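Local structure of endonuclease 2 (Arabidopsis thaliana, 4CXP) at residues T15-T20 / T257-F262; H58-P63 / C84-I89; I125-H130 / H155-N160. The protein cleaves RNA and single-stranded DNA endonucleolytically, and double-stranded DNA less efficiently, leaving 5'-phosphorylated products with the aid of three divalent metal ions. All blocks are in the same frame, centred on the assembly; numbering follows the deposited sequence. Where two conformers were deposited one is given.

How the interactions relate
Interactions 2 and 3 belong to the buried, zinc-bearing centre of the chain, whereas interaction 1 lies at the surface, its centre about 24 and 26 Å from theirs. Interactions 2 and 3 touch directly: His130 ND1 is probably hydrogen-bonded to His58 O, and Ile60 N to His130 O, which ties together two segments that each supply a histidine to a different zinc ion. Their chemistry differs. Interaction 2 is largely aliphatic packing with one backbone bond, and interaction 3 combines a tryptophan contact with a glutamine-aspartate-metal network. Interaction 1 relies on an asparagine amide and a bridging water to join helix 19-28 to the end of helix 233-262.

Interaction 1 of 3, residues T15-T20 / T257-F262; sequences TRLDET and TLNRIF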
loop_
_atom_site.group_PDB
_atom_site.type_symbol
_atom_site.label_atom_id
_atom_site.label_comp_id
_atom_site.label_asym_id
_atom_site.label_seq_id
_atom_site.Cartn_x
_atom_site.Cartn_y
_atom_site.Cartn_z
ATOM N N THR A 15 -12.679 9.027 3.400
ATOM C CA THR A 15 -13.061 10.254 4.085
ATOM C C THR A 15 -12.452 11.523 3.484
ATOM O O THR A 15 -12.875 12.612 3.835
ATOM C CB THR A 15 -12.797 10.194 5.605
ATOM O OG1 THR A 15 -11.397 10.100 5.843
ATOM C CG2 THR A 15 -13.524 9.026 6.230
ATOM N N ARG A 16 -11.514 11.377 2.556
ATOM C CA ARG A 16 -10.854 12.494 1.877
ATOM C C ARG A 16 -11.350 12.669 0.443
ATOM O O ARG A 16 -10.816 13.482 -0.298
ATOM C CB ARG A 16 -9.343 12.308 1.894
ATOM C CG ARG A 16 -8.749 12.384 3.282
ATOM C CD ARG A 16 -7.243 12.202 3.235
ATOM N NE ARG A 16 -6.566 13.334 2.618
ATOM C CZ ARG A 16 -6.320 14.472 3.236
ATOM N NH1 ARG A 16 -6.640 14.642 4.517
ATOM N NH2 ARG A 16 -5.722 15.435 2.571
ATOM N N LEU A 17 -12.382 11.948 0.036
ATOM C CA LEU A 17 -12.909 12.091 -1.309
ATOM C C LEU A 17 -13.721 13.372 -1.424
ATOM O O LEU A 17 -14.446 13.762 -0.506
ATOM C CB LEU A 17 -13.787 10.897 -1.658
ATOM C CG LEU A 17 -13.075 9.547 -1.688
ATOM C CD1 LEU A 17 -14.052 8.459 -2.063
ATOM C CD2 LEU A 17 -11.874 9.565 -2.615
ATOM N N ASP A 18 -13.626 13.992 -2.588
ATOM C CA ASP A 18 -14.502 15.089 -2.952
ATOM C C ASP A 18 -15.845 14.542 -3.398
ATOM O O ASP A 18 -16.039 13.331 -3.500
ATOM C CB ASP A 18 -13.835 16.038 -3.938
ATOM C CG ASP A 18 -13.559 15.443 -5.290
ATOM O OD1 ASP A 18 -14.235 14.490 -5.687
ATOM O OD2 ASP A 18 -12.630 15.952 -5.981
ATOM N N GLU A 19 -16.812 15.422 -3.608
ATOM C CA GLU A 19 -18.161 14.949 -3.846
ATOM C C GLU A 19 -18.264 14.075 -5.100
ATOM O O GLU A 19 -18.933 13.041 -5.076
ATOM C CB GLU A 19 -19.149 16.102 -3.845
ATOM C CG GLU A 19 -20.606 15.653 -3.894
ATOM C CD GLU A 19 -21.174 15.013 -2.621
ATOM O OE1 GLU A 19 -20.474 14.763 -1.638
ATOM O OE2 GLU A 19 -22.395 14.771 -2.614
ATOM N N THR A 20 -17.600 14.458 -6.189
ATOM C CA THR A 20 -17.684 13.655 -7.407
ATOM C C THR A 20 -17.071 12.267 -7.238
ATOM O O THR A 20 -17.607 11.280 -7.731
ATOM C CB THR A 20 -17.117 14.376 -8.649
ATOM O OG1 THR A 20 -15.812 14.865 -8.411
ATOM C CG2 THR A 20 -17.981 15.547 -8.986
ATOM N N THR A 257 -5.748 10.681 -5.903
ATOM C CA THR A 257 -5.811 10.052 -7.214
ATOM C C THR A 257 -7.264 9.841 -7.653
ATOM O O THR A 257 -7.619 10.186 -8.782
ATOM C CB THR A 257 -4.995 8.754 -7.216
ATOM O OG1 THR A 257 -3.647 9.047 -6.853
ATOM C CG2 THR A 257 -5.025 8.098 -8.556
ATOM N N LEU A 258 -8.102 9.295 -6.781
ATOM C CA LEU A 258 -9.510 9.133 -7.109
ATOM C C LEU A 258 -10.180 10.481 -7.371
ATOM O O LEU A 258 -11.012 10.605 -8.274
ATOM C CB LEU A 258 -10.257 8.367 -6.025
ATOM C CG LEU A 258 -9.799 6.909 -5.811
ATOM C CD1 LEU A 258 -10.571 6.270 -4.674
ATOM C CD2 LEU A 258 -9.928 6.070 -7.070
ATOM N N ASN A 259 -9.821 11.502 -6.598
ATOM C CA ASN A 259 -10.382 12.819 -6.834
ATOM C C ASN A 259 -10.023 13.347 -8.222
ATOM O O ASN A 259 -10.862 13.903 -8.924
ATOM C CB ASN A 259 -9.941 13.803 -5.750
ATOM C CG ASN A 259 -10.647 13.563 -4.428
ATOM O OD1 ASN A 259 -11.662 12.881 -4.361
ATOM N ND2 ASN A 259 -10.111 14.128 -3.367
ATOM N N ARG A 260 -8.775 13.163 -8.632
ATOM C CA ARG A 260 -8.375 13.570 -9.982
ATOM C C ARG A 260 -9.103 12.761 -11.043
ATOM O O ARG A 260 -9.549 13.321 -12.040
ATOM C CB ARG A 260 -6.873 13.413 -10.150
ATOM C CG ARG A 260 -6.066 14.521 -9.529
ATOM C CD ARG A 260 -4.579 14.468 -9.871
ATOM N NE ARG A 260 -3.906 13.282 -9.343
ATOM C CZ ARG A 260 -3.328 13.177 -8.158
ATOM N NH1 ARG A 260 -3.253 14.218 -7.328
ATOM N NH2 ARG A 260 -2.768 12.022 -7.833
ATOM N N ILE A 261 -9.195 11.449 -10.864
ATOM C CA ILE A 261 -9.821 10.565 -11.845
ATOM C C ILE A 261 -11.274 10.931 -12.088
ATOM O O ILE A 261 -11.717 11.007 -13.227
ATOM C CB ILE A 261 -9.772 9.093 -11.353
ATOM C CG1 ILE A 261 -8.358 8.543 -11.467
ATOM C CG2 ILE A 261 -10.736 8.211 -12.136
ATOM C CD1 ILE A 261 -8.182 7.243 -10.713
ATOM N N PHE A 262 -12.018 11.114 -11.010
ATOM C CA PHE A 262 -13.461 11.292 -11.115
ATOM C C PHE A 262 -13.877 12.746 -11.279
ATOM O O PHE A 262 -15.054 13.008 -11.508
ATOM C CB PHE A 262 -14.151 10.665 -9.917
ATOM C CG PHE A 262 -14.025 9.160 -9.862
ATOM C CD1 PHE A 262 -14.451 8.367 -10.925
ATOM C CD2 PHE A 262 -13.521 8.529 -8.744
ATOM C CE1 PHE A 262 -14.346 6.988 -10.858
ATOM C CE2 PHE A 262 -13.440 7.149 -8.675
ATOM C CZ PHE A 262 -13.830 6.383 -9.736
HETATM O O HOH W 1 -13.560 13.683 -8.144
#
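Asp18 and Asn259 bring the two backbones close, their CA atoms 6.1 Å apart, and the CA atoms of Thr20 and Phe262 approach equally closely, two residues on in one segment and three in the other. Asp18 is the N-cap of helix 19-28, so in this largely helical nuclease of the S1/P1 family the contact fastens the start of that helix to the last turns of helix 233-262. The carboxamide of Asn259 does most of the work, gripping the loop backbone through both its polar atoms. Asn259 ND2 donates to Arg16 O at 3.2 Å, with the acceptor near the amide plane. Asn259 OD1 in turn accepts from Asp18 N at 2.9 Å, in a bond almost straight at the hydrogen (172°) although the donor stands above the carbonyl plane. Together the two bonds fix the rotation of the amide. The Asp18 carboxylate is stacked on this amide, the planes 19° apart. Asp18 CG lies between its own backbone N and carbonyl carbon (chi1 66°), and OD1 accepts from Ala21 N, capping the helix. Asp18 OD1 and Asn259 OD1, both acceptors, also come close; the N-H groups that each receives would probably temper their repulsion.

Beneath the polar layer, Leu17 CD2 rests 4.0 Å from Leu258 CB, and the Leu17 side chain also touches Val25. Phe262 packs on Ala21 and Ala24, while Arg16 turns elsewhere to a salt bridge with Glu197. Residues 257-262 belong to the propeptide that is removed in the mature form, so this junction describes the unprocessed C-terminus. A single water completes it, accepting from Thr20 OG1 at 2.6 Å and donating to Asp18 OD1 at 2.7 Å and to Asn259 O at 2.8 Å.

Interaction 2 of 3, residues H58-P63 / C84-I89; sequences HYINTP and CVAGAI. With ZN (zinc ion), chain E.
Ile60 and Val85 cross at about a right angle, with Ile60 CG1 and CD1 both near Val85 CG1; the CG1-CG1 separation is 3.8 Å. Ile60 CG1 is anti to the carbonyl carbon (chi1 -64°), and CD1 beyond it reaches Ala86 CB at 4.2 Å. Cys84, disulfide-bonded to Cys74, adds its CB on the same isoleucine branch. Val85 CB also presses on the backbone of residues 58-59, 3.7 Å from His58 C. Beside this apolar packing, Val85 N at the start of the helix donates to Tyr59 O at 3.0 Å, from above the carbonyl plane. Replacing Ile60 by an alanine would probably open a gap against Val85 CG1, Ala86 CB and Cys84, since the branch that fills it is gone.

While Val85 packs against the backbone of His58, the His58 side chain leaves that backbone away from the helix, and its ND1 binds a zinc ion at 2.2 Å, a site shared with Asp45, His120 and Asp124. Strand 60-62 pairs in parallel with strand 131-133 and leans through Ile60 on Ala210 of helix 206-221. Helix 85-96 starts between that helix, reached by Ala86, and helix 111-124, whose Phe121 meets Val85, Ala88 and Ile89.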
loop_
_atom_site.group_PDB
_atom_site.type_symbol
_atom_site.label_atom_id
_atom_site.label_comp_id
_atom_site.label_asym_id
_atom_site.label_seq_id
_atom_site.Cartn_x
_atom_site.Cartn_y
_atom_site.Cartn_z
ATOM N N HIS A 58 1.116 -6.928 -7.633
ATOM C CA HIS A 58 1.108 -6.446 -6.251
ATOM C C HIS A 58 2.437 -5.854 -5.813
ATOM O O HIS A 58 2.501 -5.246 -4.743
ATOM C CB HIS A 58 0.722 -7.568 -5.287
ATOM C CG HIS A 58 -0.689 -8.023 -5.458
ATOM N ND1 HIS A 58 -1.649 -7.852 -4.494
ATOM C CD2 HIS A 58 -1.300 -8.593 -6.525
ATOM C CE1 HIS A 58 -2.798 -8.311 -4.966
ATOM N NE2 HIS A 58 -2.615 -8.765 -6.196
ATOM N N TYR A 59 3.509 -6.013 -6.593
ATOM C CA TYR A 59 4.829 -5.640 -6.114
ATOM C C TYR A 59 5.722 -5.217 -7.268
ATOM O O TYR A 59 5.332 -5.258 -8.444
ATOM C CB TYR A 59 5.441 -6.806 -5.289
ATOM C CG TYR A 59 5.542 -8.079 -6.094
ATOM C CD1 TYR A 59 6.611 -8.304 -6.970
ATOM C CD2 TYR A 59 4.553 -9.046 -6.023
ATOM C CE1 TYR A 59 6.673 -9.463 -7.727
ATOM C CE2 TYR A 59 4.617 -10.191 -6.786
ATOM C CZ TYR A 59 5.679 -10.401 -7.635
ATOM O OH TYR A 59 5.722 -11.546 -8.396
ATOM N N ILE A 60 6.941 -4.803 -6.904
ATOM C CA ILE A 60 8.041 -4.514 -7.821
ATOM C C ILE A 60 9.265 -5.223 -7.263
ATOM O O ILE A 60 9.585 -5.064 -6.087
ATOM C CB ILE A 60 8.346 -3.013 -7.925
ATOM C CG1 ILE A 60 7.169 -2.271 -8.529
ATOM C CG2 ILE A 60 9.586 -2.781 -8.749
ATOM C CD1 ILE A 60 7.166 -0.781 -8.319
ATOM N N ASN A 61 9.958 -5.968 -8.123
ATOM C CA ASN A 61 11.256 -6.554 -7.814
ATOM C C ASN A 61 12.369 -5.654 -8.324
ATOM O O ASN A 61 12.380 -5.293 -9.498
ATOM C CB ASN A 61 11.412 -7.903 -8.519
ATOM C CG ASN A 61 10.649 -9.016 -7.857
ATOM O OD1 ASN A 61 10.506 -9.047 -6.642
ATOM N ND2 ASN A 61 10.175 -9.959 -8.657
ATOM N N THR A 62 13.324 -5.327 -7.465
ATOM C CA THR A 62 14.460 -4.488 -7.824
ATOM C C THR A 62 15.768 -5.260 -7.636
ATOM O O THR A 62 15.827 -6.286 -6.946
ATOM C CB THR A 62 14.579 -3.261 -6.904
ATOM O OG1 THR A 62 14.930 -3.682 -5.576
ATOM C CG2 THR A 62 13.314 -2.473 -6.869
ATOM N N PRO A 63 16.856 -4.732 -8.208
ATOM C CA PRO A 63 18.205 -5.222 -7.881
ATOM C C PRO A 63 18.528 -4.978 -6.399
ATOM O O PRO A 63 17.800 -4.255 -5.720
ATOM C CB PRO A 63 19.115 -4.410 -8.804
ATOM C CG PRO A 63 18.213 -3.895 -9.893
ATOM C CD PRO A 63 16.889 -3.672 -9.229
ATOM N N CYS A 84 3.853 -4.842 -13.020
ATOM C CA CYS A 84 4.254 -4.608 -11.645
ATOM C C CYS A 84 3.224 -3.653 -11.038
ATOM O O CYS A 84 2.355 -3.145 -11.744
ATOM C CB CYS A 84 5.668 -4.022 -11.567
ATOM S SG CYS A 84 5.793 -2.228 -11.819
ATOM N N VAL A 85 3.321 -3.379 -9.743
ATOM C CA VAL A 85 2.301 -2.559 -9.100
ATOM C C VAL A 85 2.220 -1.141 -9.675
ATOM O O VAL A 85 1.133 -0.576 -9.724
ATOM C CB VAL A 85 2.465 -2.596 -7.558
ATOM C CG1 VAL A 85 3.726 -1.913 -7.062
ATOM C CG2 VAL A 85 1.237 -2.065 -6.867
ATOM N N ALA A 86 3.347 -0.543 -10.066
ATOM C CA ALA A 86 3.288 0.773 -10.712
ATOM C C ALA A 86 2.512 0.715 -12.032
ATOM O O ALA A 86 1.662 1.556 -12.308
ATOM C CB ALA A 86 4.685 1.356 -10.936
ATOM N N GLY A 87 2.838 -0.261 -12.872
ATOM C CA GLY A 87 2.136 -0.443 -14.127
ATOM C C GLY A 87 0.655 -0.721 -13.935
ATOM O O GLY A 87 -0.178 -0.242 -14.704
ATOM N N ALA A 88 0.314 -1.468 -12.893
ATOM C CA ALA A 88 -1.084 -1.741 -12.582
ATOM C C ALA A 88 -1.809 -0.459 -12.187
ATOM O O ALA A 88 -2.942 -0.227 -12.597
ATOM C CB ALA A 88 -1.195 -2.776 -11.490
ATOM N N ILE A 89 -1.162 0.384 -11.384
ATOM C CA ILE A 89 -1.800 1.641 -11.011
ATOM C C ILE A 89 -2.062 2.496 -12.256
ATOM O O ILE A 89 -3.141 3.039 -12.402
ATOM C CB ILE A 89 -0.988 2.372 -9.939
ATOM C CG1 ILE A 89 -1.112 1.620 -8.604
ATOM C CG2 ILE A 89 -1.428 3.819 -9.783
ATOM C CD1 ILE A 89 -0.107 2.044 -7.553
HETATM ZN ZN ZN E . -1.602 -7.289 -2.375
#

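Interaction 3 of 3, residues I125-H130 / H155-N160; sequences IHQPLH and HIWDSN. With ZN (zinc ion), chain F.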
loop_
_atom_site.group_PDB
_atom_site.type_symbol
_atom_site.label_atom_id
_atom_site.label_comp_id
_atom_site.label_asym_id
_atom_site.label_seq_id
_atom_site.Cartn_x
_atom_site.Cartn_y
_atom_site.Cartn_z
ATOM N N ILE A 125 1.817 -0.367 -3.104
ATOM C CA ILE A 125 3.000 0.361 -3.546
ATOM C C ILE A 125 3.601 1.191 -2.426
ATOM O O ILE A 125 4.720 1.676 -2.570
ATOM C CB ILE A 125 2.721 1.194 -4.810
ATOM C CG1 ILE A 125 4.014 1.497 -5.563
ATOM C CG2 ILE A 125 1.926 2.455 -4.480
ATOM C CD1 ILE A 125 3.763 2.043 -6.954
ATOM N N HIS A 126 2.884 1.355 -1.312
ATOM C CA HIS A 126 3.400 2.036 -0.131
ATOM C C HIS A 126 4.024 1.122 0.910
ATOM O O HIS A 126 4.631 1.617 1.854
ATOM C CB HIS A 126 2.311 2.922 0.502
ATOM C CG HIS A 126 2.104 4.198 -0.241
ATOM N ND1 HIS A 126 1.284 4.329 -1.333
ATOM C CD2 HIS A 126 2.696 5.402 -0.080
ATOM C CE1 HIS A 126 1.392 5.563 -1.809
ATOM N NE2 HIS A 126 2.241 6.242 -1.066
ATOM N N GLN A 127 3.885 -0.187 0.766
ATOM C CA GLN A 127 4.534 -1.112 1.694
ATOM C C GLN A 127 5.994 -1.210 1.230
ATOM O O GLN A 127 6.246 -1.627 0.106
ATOM C CB GLN A 127 3.809 -2.469 1.641
ATOM C CG GLN A 127 3.857 -3.326 2.901
ATOM C CD GLN A 127 5.190 -4.005 3.158
ATOM O OE1 GLN A 127 6.221 -3.339 3.273
ATOM N NE2 GLN A 127 5.179 -5.322 3.279
ATOM N N PRO A 128 6.977 -0.768 2.047
ATOM C CA PRO A 128 8.359 -0.764 1.554
ATOM C C PRO A 128 8.816 -2.074 0.933
ATOM O O PRO A 128 9.514 -2.071 -0.092
ATOM C CB PRO A 128 9.161 -0.390 2.799
ATOM C CG PRO A 128 8.200 0.481 3.575
ATOM C CD PRO A 128 6.870 -0.198 3.393
ATOM N N LEU A 129 8.466 -3.198 1.549
ATOM C CA LEU A 129 8.912 -4.490 1.035
ATOM C C LEU A 129 8.105 -5.018 -0.139
ATOM O O LEU A 129 8.404 -6.078 -0.635
ATOM C CB LEU A 129 9.062 -5.515 2.146
ATOM C CG LEU A 129 10.203 -5.230 3.122
ATOM C CD1 LEU A 129 10.233 -6.266 4.219
ATOM C CD2 LEU A 129 11.545 -5.185 2.436
ATOM N N HIS A 130 7.134 -4.243 -0.624
ATOM C CA HIS A 130 6.539 -4.477 -1.940
ATOM C C HIS A 130 7.319 -3.807 -3.071
ATOM O O HIS A 130 6.950 -3.986 -4.216
ATOM C CB HIS A 130 5.068 -4.057 -1.971
ATOM C CG HIS A 130 4.161 -5.093 -1.395
ATOM N ND1 HIS A 130 3.157 -5.682 -2.114
ATOM C CD2 HIS A 130 4.149 -5.701 -0.185
ATOM C CE1 HIS A 130 2.572 -6.606 -1.379
ATOM N NE2 HIS A 130 3.153 -6.641 -0.196
ATOM N N HIS A 155 6.324 -10.450 6.048
ATOM C CA HIS A 155 5.123 -10.564 6.840
ATOM C C HIS A 155 5.122 -9.588 8.016
ATOM O O HIS A 155 4.072 -9.070 8.405
ATOM C CB HIS A 155 4.960 -12.015 7.323
ATOM C CG HIS A 155 3.612 -12.301 7.914
ATOM N ND1 HIS A 155 3.313 -12.166 9.253
ATOM C CD2 HIS A 155 2.471 -12.711 7.323
ATOM C CE1 HIS A 155 2.053 -12.511 9.464
ATOM N NE2 HIS A 155 1.520 -12.843 8.308
ATOM N N ILE A 156 6.285 -9.349 8.591
ATOM C CA ILE A 156 6.390 -8.375 9.675
ATOM C C ILE A 156 5.904 -7.012 9.194
ATOM O O ILE A 156 5.197 -6.315 9.925
ATOM C CB ILE A 156 7.828 -8.371 10.238
ATOM C CG1 ILE A 156 8.028 -9.643 11.086
ATOM C CG2 ILE A 156 8.110 -7.115 11.038
ATOM C CD1 ILE A 156 9.464 -9.932 11.433
ATOM N N TRP A 157 6.302 -6.610 7.983
ATOM C CA TRP A 157 5.868 -5.352 7.412
ATOM C C TRP A 157 4.431 -5.378 6.924
ATOM O O TRP A 157 3.711 -4.383 7.071
ATOM C CB TRP A 157 6.876 -4.917 6.343
ATOM C CG TRP A 157 8.093 -4.334 6.976
ATOM C CD1 TRP A 157 9.139 -5.005 7.566
ATOM C CD2 TRP A 157 8.318 -2.941 7.237
ATOM N NE1 TRP A 157 10.003 -4.102 8.133
ATOM C CE2 TRP A 157 9.526 -2.834 7.936
ATOM C CE3 TRP A 157 7.619 -1.774 6.920
ATOM C CZ2 TRP A 157 10.045 -1.607 8.335
ATOM C CZ3 TRP A 157 8.145 -0.565 7.299
ATOM C CH2 TRP A 157 9.345 -0.489 8.002
ATOM N N ASP A 158 3.966 -6.491 6.366
ATOM C CA ASP A 158 2.570 -6.548 5.946
ATOM C C ASP A 158 1.621 -6.479 7.147
ATOM O O ASP A 158 0.562 -5.848 7.041
ATOM C CB ASP A 158 2.244 -7.866 5.215
ATOM C CG ASP A 158 2.519 -7.855 3.723
ATOM O OD1 ASP A 158 2.736 -6.788 3.105
ATOM O OD2 ASP A 158 2.461 -8.970 3.137
ATOM N N SER A 159 1.984 -7.181 8.223
ATOM C CA SER A 159 1.046 -7.509 9.276
ATOM C C SER A 159 1.550 -7.346 10.700
ATOM O O SER A 159 0.839 -6.798 11.539
ATOM C CB SER A 159 0.562 -8.960 9.095
ATOM O OG SER A 159 -0.185 -9.090 7.908
ATOM N N ASN A 160 2.713 -7.894 11.057
ATOM C CA ASN A 160 3.014 -8.007 12.490
ATOM C C ASN A 160 3.175 -6.679 13.191
ATOM O O ASN A 160 2.679 -6.522 14.311
ATOM C CB ASN A 160 4.243 -8.864 12.792
ATOM C CG ASN A 160 4.086 -10.289 12.342
ATOM O OD1 ASN A 160 3.536 -11.150 13.061
ATOM N ND2 ASN A 160 4.572 -10.565 11.192
HETATM ZN ZN ZN F . 2.847 -8.284 1.119
HETATM O O HOH W 2 2.743 -10.077 0.053
#
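Trp157, Gln127 and Asp158 bury the most surface where residues 125-130 meet helix 153-169, at one of the zinc sites of this S1/P1-type nuclease and within its substrate-binding region. The Gln127 side chain sets out with CG anti to the backbone N (chi1 -152°) and bends at its next bond. Its NE2 donates to Asp158 OD1 at 2.9 Å in a nearly straight bond (176°). The acceptor lies in the amide plane; with the amide and carboxylate planes perpendicular, the N-H meets OD1 from above the carboxylate plane. The other end of the amide is held as well: Gln127 OE1 accepts from Leu129 N at 2.8 Å, which secures the amide's rotation and leaves OE1 3.5 Å from Trp157 CB.

The Trp157 side chain points toward the short 3-10 segment 128-130. Pro128 CG approaches its benzo ring obliquely, 3.9 Å from Trp157 CZ3, and Leu129 CD1 comes in likewise at the pyrrole part, 3.7 Å from Trp157 CD1, both side chains crossing the indole at about a right angle. The indole N-H is taken by Tyr235 OH, and Val243 and Ile242 of helix 233-262 touch the Trp157 side chain. Asp158 OD1 also accepts from Trp1 N, so two donors and the metal converge on one oxygen, and Gln127 acts as a second-shell residue that positions a metal ligand.

NE2 of His130 binds the zinc ion at 2.1 Å, and its ND1, bonded to His58 O, is likely to hold the ring in this orientation. His154 completes the protein ligands, and a water is bound too. Asp158 chelates the zinc ion unevenly, with OD2 at 2.2 Å and OD1, the oxygen that carries the glutamine bond, at 2.5 Å.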